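Local coordinates for protein epoxide hydrolase (Aspergillus niger, PDB 3G02) that probably hydrolyses epoxides to vicinal diols, here in a variant made enantioselective by directed evolution, at residues Ala80-Phe85 against Glu124-Leu129; Asn363-Arg368 against Thr390-Gln395; Phe165-Asn170 against Ser196-Leu201; Arg37-Ala42 against Ser268-Ala273. The protein carries 9 engineered substitutions. One frame throughout, in Å; residues are numbered along the deposited sequence.

Contact 1. Residues Ala80-Phe85 against Glu124-Leu129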
loop_
_atom_site.group_PDB
_atom_site.type_symbol
_atom_site.label_atom_id
_atom_site.label_comp_id
_atom_site.label_asym_id
_atom_site.label_seq_id
_atom_site.Cartn_x
_atom_site.Cartn_y
_atom_site.Cartn_z
ATOM N N ALA A 80 5.193 3.727 32.002
ATOM C CA ALA A 80 5.940 3.366 33.208
ATOM C C ALA A 80 6.859 2.171 32.965
ATOM O O ALA A 80 7.992 2.141 33.460
ATOM C CB ALA A 80 4.993 3.092 34.363
ATOM N N ARG A 81 6.377 1.200 32.192
ATOM C CA ARG A 81 7.195 0.053 31.803
ATOM C C ARG A 81 8.378 0.487 30.930
ATOM O O ARG A 81 9.498 0.015 31.119
ATOM C CB ARG A 81 6.353 -1.007 31.086
ATOM C CG ARG A 81 7.103 -2.299 30.790
ATOM C CD ARG A 81 6.150 -3.437 30.451
ATOM N NE ARG A 81 5.579 -3.318 29.109
ATOM C CZ ARG A 81 6.168 -3.746 27.993
ATOM N NH1 ARG A 81 7.365 -4.319 28.036
ATOM N NH2 ARG A 81 5.558 -3.597 26.825
ATOM N N LEU A 82 8.129 1.390 29.985
ATOM C CA LEU A 82 9.211 1.957 29.174
ATOM C C LEU A 82 10.303 2.550 30.064
ATOM O O LEU A 82 11.495 2.301 29.861
ATOM C CB LEU A 82 8.673 3.020 28.209
ATOM C CG LEU A 82 7.701 2.569 27.111
ATOM C CD1 LEU A 82 7.389 3.724 26.180
ATOM C CD2 LEU A 82 8.281 1.414 26.333
ATOM N N ASN A 83 9.871 3.306 31.070
ATOM C CA ASN A 83 10.775 4.018 31.967
ATOM C C ASN A 83 11.390 3.150 33.068
ATOM O O ASN A 83 12.165 3.647 33.890
ATOM C CB ASN A 83 10.055 5.231 32.560
ATOM C CG ASN A 83 9.763 6.300 31.519
ATOM O OD1 ASN A 83 10.513 6.463 30.554
ATOM N ND2 ASN A 83 8.674 7.033 31.713
ATOM N N SER A 84 11.063 1.858 33.061
ATOM C CA SER A 84 11.604 0.913 34.042
ATOM C C SER A 84 13.036 0.471 33.737
ATOM O O SER A 84 13.694 -0.119 34.594
ATOM C CB SER A 84 10.686 -0.307 34.198
ATOM O OG SER A 84 10.684 -1.120 33.037
ATOM N N PHE A 85 13.508 0.747 32.522
ATOM C CA PHE A 85 14.876 0.427 32.120
ATOM C C PHE A 85 15.642 1.708 31.817
ATOM O O PHE A 85 15.028 2.719 31.469
ATOM C CB PHE A 85 14.878 -0.489 30.890
ATOM C CG PHE A 85 14.480 -1.904 31.190
ATOM C CD1 PHE A 85 15.437 -2.857 31.530
ATOM C CD2 PHE A 85 13.142 -2.287 31.140
ATOM C CE1 PHE A 85 15.064 -4.169 31.813
ATOM C CE2 PHE A 85 12.761 -3.599 31.419
ATOM C CZ PHE A 85 13.725 -4.538 31.754
ATOM N N GLU A 124 10.781 -3.961 21.693
ATOM C CA GLU A 124 10.772 -5.388 21.391
ATOM C C GLU A 124 11.793 -6.183 22.194
ATOM O O GLU A 124 11.630 -7.390 22.383
ATOM C CB GLU A 124 11.014 -5.619 19.909
ATOM C CG GLU A 124 9.880 -5.166 19.040
ATOM C CD GLU A 124 10.131 -5.457 17.582
ATOM O OE1 GLU A 124 11.262 -5.220 17.109
ATOM O OE2 GLU A 124 9.192 -5.918 16.905
ATOM N N PHE A 125 12.851 -5.515 22.646
ATOM C CA PHE A 125 13.901 -6.184 23.401
ATOM C C PHE A 125 13.722 -6.121 24.911
ATOM O O PHE A 125 14.538 -6.670 25.650
ATOM C CB PHE A 125 15.281 -5.657 22.982
ATOM C CG PHE A 125 15.679 -6.071 21.596
ATOM C CD1 PHE A 125 16.153 -7.357 21.356
ATOM C CD2 PHE A 125 15.558 -5.189 20.523
ATOM C CE1 PHE A 125 16.510 -7.762 20.072
ATOM C CE2 PHE A 125 15.914 -5.581 19.238
ATOM C CZ PHE A 125 16.392 -6.869 19.011
ATOM N N TYR A 126 12.654 -5.466 25.366
ATOM C CA TYR A 126 12.398 -5.345 26.804
ATOM C C TYR A 126 12.231 -6.693 27.526
ATOM O O TYR A 126 12.817 -6.874 28.588
ATOM C CB TYR A 126 11.235 -4.386 27.094
ATOM C CG TYR A 126 11.678 -2.949 27.325
ATOM C CD1 TYR A 126 12.721 -2.383 26.579
ATOM C CD2 TYR A 126 11.046 -2.153 28.280
ATOM C CE1 TYR A 126 13.128 -1.068 26.792
ATOM C CE2 TYR A 126 11.442 -0.836 28.491
ATOM C CZ TYR A 126 12.484 -0.305 27.750
ATOM O OH TYR A 126 12.874 0.997 27.964
ATOM N N PRO A 127 11.444 -7.640 26.964
ATOM C CA PRO A 127 11.418 -8.962 27.603
ATOM C C PRO A 127 12.803 -9.584 27.812
ATOM O O PRO A 127 13.057 -10.152 28.879
ATOM C CB PRO A 127 10.565 -9.794 26.637
ATOM C CG PRO A 127 9.610 -8.786 26.081
ATOM C CD PRO A 127 10.498 -7.587 25.828
ATOM N N ILE A 128 13.691 -9.456 26.827
ATOM C CA ILE A 128 15.059 -9.970 26.963
ATOM C C ILE A 128 15.867 -9.190 28.010
ATOM O O ILE A 128 16.567 -9.787 28.832
ATOM C CB ILE A 128 15.787 -10.041 25.595
ATOM C CG1 ILE A 128 15.225 -11.210 24.775
ATOM C CG2 ILE A 128 17.309 -10.162 25.780
ATOM C CD1 ILE A 128 15.744 -11.304 23.355
ATOM N N LEU A 129 15.762 -7.865 27.992
ATOM C CA LEU A 129 16.411 -7.049 29.021
ATOM C C LEU A 129 15.948 -7.442 30.424
ATOM O O LEU A 129 16.759 -7.515 31.355
ATOM C CB LEU A 129 16.185 -5.551 28.773
ATOM C CG LEU A 129 16.798 -4.945 27.504
ATOM C CD1 LEU A 129 16.577 -3.441 27.506
ATOM C CD2 LEU A 129 18.280 -5.278 27.366
#
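A helix end and the turn leaving it meet the first turn of a core helix: helix 75-82 closes in a type I beta turn from L82 to F85, opposite the start of helix 126-135. Y126 carries the contact, with the largest area buried by the other segment. Its OH donates to L82 O at 2.7 Å, approaching in the carbonyl plane on a lone pair (C=O...O angle 135°). The same ring edge runs on past R81 O, which lies 3.4 Å from Y126 CE2. That carbonyl already receives two donors from S84, the backbone N at 3.1 Å and OG at 2.5 Å, tying the turn to the helix end. The F85 ring points its edge at the face of Y126 in an edge-to-face stack, planes 58° apart. F85 CD2 comes over one face of the tyrosine, 3.5 Å from Y126 CE2 and offset toward the rim. Across the phenyl ring from CD2, CE1 meets L129 CB at 3.5 Å, while R133 adds a cation-pi contact to F85. L129 also touches strands 95-102 and 143-148, which places this aromatic packing at the seam between the N-terminal region and the central sheet of an alpha/beta hydrolase fold.

Contact 2. Residues Asn363-Arg368 against Thr390-Gln395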
loop_
_atom_site.group_PDB
_atom_site.type_symbol
_atom_site.label_atom_id
_atom_site.label_comp_id
_atom_site.label_asym_id
_atom_site.label_seq_id
_atom_site.Cartn_x
_atom_site.Cartn_y
_atom_site.Cartn_z
ATOM N N ASN A 363 30.459 -16.566 7.315
ATOM C CA ASN A 363 31.191 -17.561 8.089
ATOM C C ASN A 363 30.283 -18.087 9.205
ATOM O O ASN A 363 30.457 -17.757 10.384
ATOM C CB ASN A 363 32.482 -16.929 8.635
ATOM C CG ASN A 363 33.292 -17.874 9.513
ATOM O OD1 ASN A 363 33.266 -19.097 9.341
ATOM N ND2 ASN A 363 34.017 -17.302 10.466
ATOM N N LEU A 364 29.309 -18.904 8.808
ATOM C CA LEU A 364 28.275 -19.392 9.716
ATOM C C LEU A 364 28.819 -20.480 10.635
ATOM O O LEU A 364 28.906 -21.649 10.248
ATOM C CB LEU A 364 27.052 -19.889 8.931
ATOM C CG LEU A 364 25.814 -20.301 9.736
ATOM C CD1 LEU A 364 25.133 -19.086 10.360
ATOM C CD2 LEU A 364 24.842 -21.071 8.860
ATOM N N VAL A 365 29.182 -20.076 11.848
ATOM C CA VAL A 365 29.799 -20.974 12.828
ATOM C C VAL A 365 28.801 -21.410 13.898
ATOM O O VAL A 365 29.109 -22.245 14.751
ATOM C CB VAL A 365 31.027 -20.312 13.509
ATOM C CG1 VAL A 365 32.140 -20.061 12.493
ATOM C CG2 VAL A 365 30.636 -19.013 14.213
ATOM N N PHE A 366 27.600 -20.841 13.841
ATOM C CA PHE A 366 26.589 -21.049 14.870
ATOM C C PHE A 366 25.211 -21.013 14.224
ATOM O O PHE A 366 24.860 -20.047 13.547
ATOM C CB PHE A 366 26.728 -19.961 15.939
ATOM C CG PHE A 366 25.727 -20.050 17.060
ATOM C CD1 PHE A 366 24.466 -19.463 16.939
ATOM C CD2 PHE A 366 26.060 -20.676 18.256
ATOM C CE1 PHE A 366 23.549 -19.526 17.979
ATOM C CE2 PHE A 366 25.146 -20.743 19.304
ATOM C CZ PHE A 366 23.891 -20.166 19.166
ATOM N N PHE A 367 24.444 -22.080 14.424
ATOM C CA PHE A 367 23.082 -22.161 13.912
ATOM C C PHE A 367 22.196 -22.866 14.924
ATOM O O PHE A 367 22.570 -23.903 15.474
ATOM C CB PHE A 367 23.045 -22.901 12.570
ATOM C CG PHE A 367 21.691 -22.902 11.909
ATOM C CD1 PHE A 367 21.325 -21.879 11.039
ATOM C CD2 PHE A 367 20.781 -23.927 12.155
ATOM C CE1 PHE A 367 20.072 -21.875 10.426
ATOM C CE2 PHE A 367 19.528 -23.932 11.546
ATOM C CZ PHE A 367 19.174 -22.905 10.680
ATOM N N ARG A 368 21.025 -22.289 15.172
ATOM C CA ARG A 368 20.030 -22.910 16.041
ATOM C C ARG A 368 18.658 -22.857 15.387
ATOM O O ARG A 368 18.213 -21.790 14.952
ATOM C CB ARG A 368 19.969 -22.217 17.407
ATOM C CG ARG A 368 21.245 -22.289 18.238
ATOM C CD ARG A 368 21.378 -23.600 19.005
ATOM N NE ARG A 368 22.545 -23.603 19.892
ATOM C CZ ARG A 368 23.782 -23.936 19.519
ATOM N NH1 ARG A 368 24.040 -24.298 18.268
ATOM N NH2 ARG A 368 24.768 -23.904 20.406
ATOM N N THR A 390 23.460 -15.672 23.921
ATOM C CA THR A 390 24.434 -15.949 24.979
ATOM C C THR A 390 25.394 -17.061 24.560
ATOM O O THR A 390 26.611 -16.919 24.702
ATOM C CB THR A 390 23.734 -16.318 26.298
ATOM O OG1 THR A 390 22.894 -15.235 26.709
ATOM C CG2 THR A 390 24.760 -16.586 27.390
ATOM N N ALA A 391 24.847 -18.151 24.026
ATOM C CA ALA A 391 25.660 -19.269 23.538
ATOM C C ALA A 391 26.591 -18.838 22.406
ATOM O O ALA A 391 27.751 -19.262 22.350
ATOM C CB ALA A 391 24.775 -20.424 23.101
ATOM N N PHE A 392 26.088 -17.984 21.515
ATOM C CA PHE A 392 26.876 -17.479 20.390
ATOM C C PHE A 392 28.074 -16.660 20.872
ATOM O O PHE A 392 29.195 -16.863 20.399
ATOM C CB PHE A 392 25.989 -16.654 19.447
ATOM C CG PHE A 392 26.743 -15.976 18.330
ATOM C CD1 PHE A 392 27.255 -16.713 17.264
ATOM C CD2 PHE A 392 26.930 -14.596 18.341
ATOM C CE1 PHE A 392 27.950 -16.084 16.231
ATOM C CE2 PHE A 392 27.622 -13.961 17.316
ATOM C CZ PHE A 392 28.131 -14.706 16.258
ATOM N N VAL A 393 27.835 -15.747 21.813
ATOM C CA VAL A 393 28.892 -14.900 22.368
ATOM C C VAL A 393 29.947 -15.755 23.072
ATOM O O VAL A 393 31.146 -15.562 22.868
ATOM C CB VAL A 393 28.335 -13.823 23.338
ATOM C CG1 VAL A 393 29.468 -12.998 23.933
ATOM C CG2 VAL A 393 27.336 -12.910 22.626
ATOM N N GLU A 394 29.490 -16.709 23.882
ATOM C CA GLU A 394 30.389 -17.626 24.588
ATOM C C GLU A 394 31.292 -18.395 23.625
ATOM O O GLU A 394 32.470 -18.618 23.916
ATOM C CB GLU A 394 29.595 -18.595 25.469
ATOM C CG GLU A 394 29.017 -17.952 26.724
ATOM C CD GLU A 394 28.099 -18.878 27.507
ATOM O OE1 GLU A 394 27.825 -20.007 27.038
ATOM O OE2 GLU A 394 27.642 -18.472 28.597
ATOM N N GLN A 395 30.741 -18.781 22.477
ATOM C CA GLN A 395 31.482 -19.527 21.465
ATOM C C GLN A 395 32.543 -18.686 20.752
ATOM O O GLN A 395 33.665 -19.156 20.541
ATOM C CB GLN A 395 30.523 -20.148 20.440
ATOM C CG GLN A 395 31.213 -21.003 19.378
ATOM C CD GLN A 395 30.270 -21.523 18.311
ATOM O OE1 GLN A 395 30.560 -21.430 17.118
ATOM N NE2 GLN A 395 29.140 -22.083 18.732
#
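R368 NH1 is gripped by one hydrogen bond within the two segments, to the carbonyl O of its predecessor F367, at 3.2 Å with an N-H...O angle of 149°. The acceptor lies near the guanidinium plane, but the donor sits well above the carbonyl plane and misses the lone pairs. This helps to set the rotation of the guanidinium, over one face of which, toward its rim, stands F366 CE2, 3.3 Å above the plane. R368 also touches D388 on the helix. Strand 362-369 is the outermost strand at one end of the alpha/beta hydrolase sheet, and helix 382-396 packs on it; the local axes run at 144°, closer to antiparallel than parallel, and the connection between them carries H375, a predicted active-site residue. F366 and F392 form the main apolar contact. With CG anti to its backbone N, F366 presents a ring face to the helix, and F392 CB stands 3.9 Å above its centre in a CH-pi contact. An offset edge-to-face pair results, F392 edge toward F366 face, planes 68° apart, and F392 CD1 meets F366 CB at 3.5 Å. Farther round the F366 ring, A391 CB lies 3.8 Å from F366 CE2.

Contact 3. Residues Phe165-Asn170 against Ser196-Leu201. With FMT (formic acid), chain D.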
loop_
_atom_site.group_PDB
_atom_site.type_symbol
_atom_site.label_atom_id
_atom_site.label_comp_id
_atom_site.label_asym_id
_atom_site.label_seq_id
_atom_site.Cartn_x
_atom_site.Cartn_y
_atom_site.Cartn_z
ATOM N N PHE A 165 18.985 9.147 2.912
ATOM C CA PHE A 165 19.532 8.399 4.039
ATOM C C PHE A 165 19.195 6.938 3.791
ATOM O O PHE A 165 18.048 6.612 3.478
ATOM C CB PHE A 165 18.885 8.885 5.339
ATOM C CG PHE A 165 19.733 8.689 6.574
ATOM C CD1 PHE A 165 20.792 9.554 6.861
ATOM C CD2 PHE A 165 19.446 7.666 7.470
ATOM C CE1 PHE A 165 21.558 9.390 8.019
ATOM C CE2 PHE A 165 20.204 7.490 8.626
ATOM C CZ PHE A 165 21.261 8.352 8.904
ATOM N N GLY A 166 20.187 6.062 3.909
ATOM C CA GLY A 166 19.995 4.656 3.575
ATOM C C GLY A 166 20.527 3.708 4.626
ATOM O O GLY A 166 20.807 4.110 5.755
ATOM N N LEU A 167 20.674 2.448 4.233
ATOM C CA LEU A 167 21.082 1.390 5.151
ATOM C C LEU A 167 22.505 1.575 5.681
ATOM O O LEU A 167 22.751 1.352 6.864
ATOM C CB LEU A 167 20.894 0.010 4.508
ATOM C CG LEU A 167 19.433 -0.384 4.241
ATOM C CD1 LEU A 167 19.313 -1.407 3.126
ATOM C CD2 LEU A 167 18.763 -0.887 5.519
ATOM N N MET A 168 23.421 2.009 4.816
ATOM C CA MET A 168 24.801 2.268 5.237
ATOM C C MET A 168 24.879 3.404 6.252
ATOM O O MET A 168 25.671 3.355 7.196
ATOM C CB MET A 168 25.694 2.573 4.030
ATOM C CG MET A 168 27.185 2.659 4.360
ATOM S SD MET A 168 27.849 1.114 5.027
ATOM C CE MET A 168 27.754 0.044 3.597
ATOM N N ASP A 169 24.049 4.426 6.054
ATOM C CA ASP A 169 23.958 5.543 6.988
ATOM C C ASP A 169 23.488 5.077 8.366
ATOM O O ASP A 169 24.007 5.522 9.393
ATOM C CB ASP A 169 23.008 6.610 6.449
ATOM C CG ASP A 169 23.526 7.281 5.191
ATOM O OD1 ASP A 169 24.686 7.745 5.184
ATOM O OD2 ASP A 169 22.764 7.352 4.205
ATOM N N ASN A 170 22.503 4.180 8.377
ATOM C CA ASN A 170 22.037 3.569 9.613
ATOM C C ASN A 170 23.152 2.808 10.324
ATOM O O ASN A 170 23.325 2.939 11.541
ATOM C CB ASN A 170 20.851 2.640 9.344
ATOM C CG ASN A 170 19.517 3.373 9.348
ATOM O OD1 ASN A 170 18.800 3.353 10.345
ATOM N ND2 ASN A 170 19.181 4.021 8.238
ATOM N N SER A 196 18.798 -6.707 10.691
ATOM C CA SER A 196 19.688 -7.753 10.176
ATOM C C SER A 196 20.578 -7.202 9.078
ATOM O O SER A 196 21.788 -7.438 9.079
ATOM C CB SER A 196 18.903 -8.954 9.645
ATOM O OG SER A 196 18.454 -9.783 10.697
ATOM N N PHE A 197 19.980 -6.460 8.147
ATOM C CA PHE A 197 20.746 -5.911 7.034
ATOM C C PHE A 197 21.732 -4.858 7.526
ATOM O O PHE A 197 22.871 -4.826 7.068
ATOM C CB PHE A 197 19.875 -5.378 5.891
ATOM C CG PHE A 197 20.631 -5.241 4.595
ATOM C CD1 PHE A 197 20.692 -6.301 3.696
ATOM C CD2 PHE A 197 21.332 -4.073 4.304
ATOM C CE1 PHE A 197 21.415 -6.189 2.507
ATOM C CE2 PHE A 197 22.056 -3.946 3.115
ATOM C CZ PHE A 197 22.096 -5.007 2.220
ATOM N N VAL A 198 21.301 -4.019 8.467
ATOM C CA VAL A 198 22.217 -3.095 9.143
ATOM C C VAL A 198 23.351 -3.890 9.799
ATOM O O VAL A 198 24.528 -3.549 9.636
ATOM C CB VAL A 198 21.484 -2.205 10.169
ATOM C CG1 VAL A 198 22.459 -1.291 10.914
ATOM C CG2 VAL A 198 20.419 -1.368 9.470
ATOM N N GLY A 199 22.997 -4.968 10.500
ATOM C CA GLY A 199 23.991 -5.863 11.103
ATOM C C GLY A 199 24.955 -6.487 10.104
ATOM O O GLY A 199 26.153 -6.606 10.383
ATOM N N ARG A 200 24.439 -6.890 8.946
ATOM C CA ARG A 200 25.272 -7.433 7.875
ATOM C C ARG A 200 26.312 -6.406 7.427
ATOM O O ARG A 200 27.495 -6.731 7.302
ATOM C CB ARG A 200 24.416 -7.883 6.684
ATOM C CG ARG A 200 25.225 -8.454 5.515
ATOM C CD ARG A 200 24.348 -9.139 4.474
ATOM N NE ARG A 200 23.741 -10.368 4.986
ATOM C CZ ARG A 200 24.315 -11.569 4.961
ATOM N NH1 ARG A 200 25.528 -11.733 4.438
ATOM N NH2 ARG A 200 23.669 -12.619 5.456
ATOM N N LEU A 201 25.869 -5.170 7.198
ATOM C CA LEU A 201 26.770 -4.096 6.770
ATOM C C LEU A 201 27.844 -3.801 7.817
ATOM O O LEU A 201 29.007 -3.552 7.473
ATOM C CB LEU A 201 25.991 -2.825 6.425
ATOM C CG LEU A 201 25.043 -2.885 5.224
ATOM C CD1 LEU A 201 24.278 -1.583 5.107
ATOM C CD2 LEU A 201 25.789 -3.185 3.925
HETATM C C FMT D . 20.305 -9.828 6.087
HETATM O O1 FMT D . 19.091 -9.863 5.890
HETATM O O2 FMT D . 21.092 -10.668 5.648
#
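L167 and F197 run roughly perpendicular to each other, each on the first turns of its own helix. The leucine comes with its CD1 branch, which lies 3.5 Å from F197 CD2 and approaches the ring obliquely; both side chains also pack on W318. L201 packs beside them, and its CD1 settles against the helix backbone itself, 3.7 Å from both L167 C and M168 N. Bends at chi2 and chi3 (61° and 68°) fold M168 back after its first bond leads away, so that CE reaches L201 CD2 at 3.8 Å. On the other flank V198 CG2 meets N170 CB at 4.0 Å. Helix 194-205 starts directly after the predicted nucleophile D193, within a GxDxG sequence consistent with the nucleophile elbow of alpha/beta hydrolases; the side chains of F197 and D193 are about 8 Å apart. Opposite it, helix 167-180 is capped at G166. The G166 N-H donates to D169 OD2, on the anti lone pair, as in one half of a capping box, while G166 O receives both N170 N and N170 ND2, the latter at 3.0 Å and nearly straight (172°). N170 ND2 is also bonded to H313. R200, not touching the other segment, sends NE to O2 of formic acid, probably from the crystallisation liquor, at 2.7 Å; a weaker bond comes from R200 NH2, and the backbone N of N218 binds the same molecule.

Contact 4. Residues Arg37-Ala42 against Ser268-Ala273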
loop_
_atom_site.group_PDB
_atom_site.type_symbol
_atom_site.label_atom_id
_atom_site.label_comp_id
_atom_site.label_asym_id
_atom_site.label_seq_id
_atom_site.Cartn_x
_atom_site.Cartn_y
_atom_site.Cartn_z
ATOM N N ARG A 37 -11.727 8.237 18.200
ATOM C CA ARG A 37 -13.181 8.379 18.199
ATOM C C ARG A 37 -13.712 8.912 16.863
ATOM O O ARG A 37 -14.705 8.401 16.344
ATOM C CB ARG A 37 -13.636 9.279 19.351
ATOM C CG ARG A 37 -15.137 9.226 19.609
ATOM C CD ARG A 37 -15.577 10.218 20.677
ATOM N NE ARG A 37 -15.571 11.592 20.181
ATOM C CZ ARG A 37 -14.672 12.516 20.513
ATOM N NH1 ARG A 37 -13.690 12.230 21.361
ATOM N NH2 ARG A 37 -14.763 13.735 20.000
ATOM N N LEU A 38 -13.040 9.919 16.309
ATOM C CA LEU A 38 -13.478 10.556 15.062
ATOM C C LEU A 38 -13.297 9.684 13.822
ATOM O O LEU A 38 -14.025 9.841 12.839
ATOM C CB LEU A 38 -12.753 11.886 14.850
ATOM C CG LEU A 38 -13.164 13.077 15.716
ATOM C CD1 LEU A 38 -12.177 14.201 15.497
ATOM C CD2 LEU A 38 -14.589 13.539 15.415
ATOM N N SER A 39 -12.324 8.774 13.884
ATOM C CA SER A 39 -11.993 7.884 12.769
ATOM C C SER A 39 -13.156 6.988 12.366
ATOM O O SER A 39 -13.870 6.451 13.212
ATOM C CB SER A 39 -10.790 7.009 13.127
ATOM O OG SER A 39 -9.621 7.782 13.319
ATOM N N LYS A 40 -13.334 6.826 11.060
ATOM C CA LYS A 40 -14.353 5.932 10.532
ATOM C C LYS A 40 -13.748 4.559 10.246
ATOM O O LYS A 40 -12.527 4.401 10.221
ATOM C CB LYS A 40 -14.959 6.507 9.244
ATOM C CG LYS A 40 -15.475 7.944 9.335
ATOM C CD LYS A 40 -16.716 8.053 10.217
ATOM C CE LYS A 40 -17.389 9.405 10.053
ATOM N NZ LYS A 40 -18.359 9.684 11.147
ATOM N N ILE A 41 -14.606 3.564 10.049
ATOM C CA ILE A 41 -14.164 2.286 9.507
ATOM C C ILE A 41 -14.920 2.058 8.210
ATOM O O ILE A 41 -15.997 2.630 7.994
ATOM C CB ILE A 41 -14.350 1.094 10.474
ATOM C CG1 ILE A 41 -15.822 0.929 10.855
ATOM C CG2 ILE A 41 -13.455 1.258 11.711
ATOM C CD1 ILE A 41 -16.236 -0.503 11.077
ATOM N N ALA A 42 -14.345 1.227 7.351
ATOM C CA ALA A 42 -14.961 0.899 6.078
ATOM C C ALA A 42 -16.336 0.275 6.280
ATOM O O ALA A 42 -16.594 -0.338 7.320
ATOM C CB ALA A 42 -14.065 -0.046 5.299
ATOM N N SER A 268 -0.386 8.714 8.725
ATOM C CA SER A 268 -0.322 9.807 9.693
ATOM C C SER A 268 -1.671 10.483 9.896
ATOM O O SER A 268 -1.872 11.157 10.909
ATOM C CB SER A 268 0.694 10.849 9.244
ATOM O OG SER A 268 2.004 10.312 9.259
ATOM N N SER A 269 -2.588 10.304 8.949
ATOM C CA SER A 269 -3.855 11.042 8.962
ATOM C C SER A 269 -4.788 10.633 10.097
ATOM O O SER A 269 -5.516 11.468 10.638
ATOM C CB SER A 269 -4.567 10.916 7.613
ATOM O OG SER A 269 -5.052 9.606 7.406
ATOM N N SER A 270 -4.760 9.350 10.444
ATOM C CA SER A 270 -5.674 8.778 11.427
ATOM C C SER A 270 -4.994 7.631 12.159
ATOM O O SER A 270 -4.317 6.807 11.533
ATOM C CB SER A 270 -6.940 8.260 10.744
ATOM O OG SER A 270 -7.656 7.371 11.589
ATOM N N PRO A 271 -5.180 7.555 13.489
ATOM C CA PRO A 271 -4.597 6.446 14.245
ATOM C C PRO A 271 -5.184 5.089 13.854
ATOM O O PRO A 271 -4.527 4.063 14.021
ATOM C CB PRO A 271 -4.930 6.797 15.703
ATOM C CG PRO A 271 -6.123 7.700 15.609
ATOM C CD PRO A 271 -5.919 8.494 14.361
ATOM N N ILE A 272 -6.411 5.094 13.338
ATOM C CA ILE A 272 -7.053 3.866 12.870
ATOM C C ILE A 272 -6.429 3.371 11.554
ATOM O O ILE A 272 -6.286 2.160 11.352
ATOM C CB ILE A 272 -8.594 4.030 12.793
ATOM C CG1 ILE A 272 -9.183 4.025 14.217
ATOM C CG2 ILE A 272 -9.246 2.969 11.898
ATOM C CD1 ILE A 272 -9.030 2.734 14.990
ATOM N N ALA A 273 -6.038 4.302 10.682
ATOM C CA ALA A 273 -5.266 3.942 9.488
ATOM C C ALA A 273 -3.970 3.246 9.892
ATOM O O ALA A 273 -3.640 2.181 9.371
ATOM C CB ALA A 273 -4.967 5.170 8.632
#
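S39, in the conformer described, lays its CB over the I272 side chain, 3.6 Å from I272 CG1, where helix 26-38 has just ended and helix 271-284 begins. S270 is the N-cap of that second helix. Its OG, anti to its own backbone N (chi1 163°), accepts from I272 N at 3.1 Å; the N-H...O angle of 137° is bent, I272 being only two residues after the cap. The same hydroxyl donates across the contact to S39 OG at 2.7 Å. S39 OG in turn bonds to L35 O, so a short chain of hydrogen bonds joins the C-terminal turn of one helix to the N-terminal turn of the other and satisfies both serine hydroxyls in a buried place. S39 reaches both partners with OG beside its backbone N and anti to its carbonyl carbon. P271 CD, 3.9 Å from S39 OG, flanks the pair, and its ring packs on L32, L35 and V36. The second subunit packs directly on this site: A42 N is hydrogen-bonded to H265 of that subunit, and K40 packs on its S268. K40 O, buried here and without a polar partner in the model, faces the methyl I272 CG2 at 4.0 Å.

Overall arrangement
Contacts 1 and 3 are buried and lie on opposite sides of the chain's centre, centres 24 Å apart; both set helices of the alpha/beta hydrolase core against a neighbouring helix or turn. Contact 2 is only partly buried, at one end of the sheet, yet its helix 382-396 also touches P127 and I128 of contact 1. Contact 4, centred 45 Å from contact 2, is buried near the second subunit, and the chain loop it closes encloses contacts 1 and 3. The chemistry differs accordingly: aromatic stacking in contacts 1 and 2, with one tyrosine bond in the first, mostly aliphatic packing, plus F197, in contact 3, and linked serine hydroxyls in contact 4.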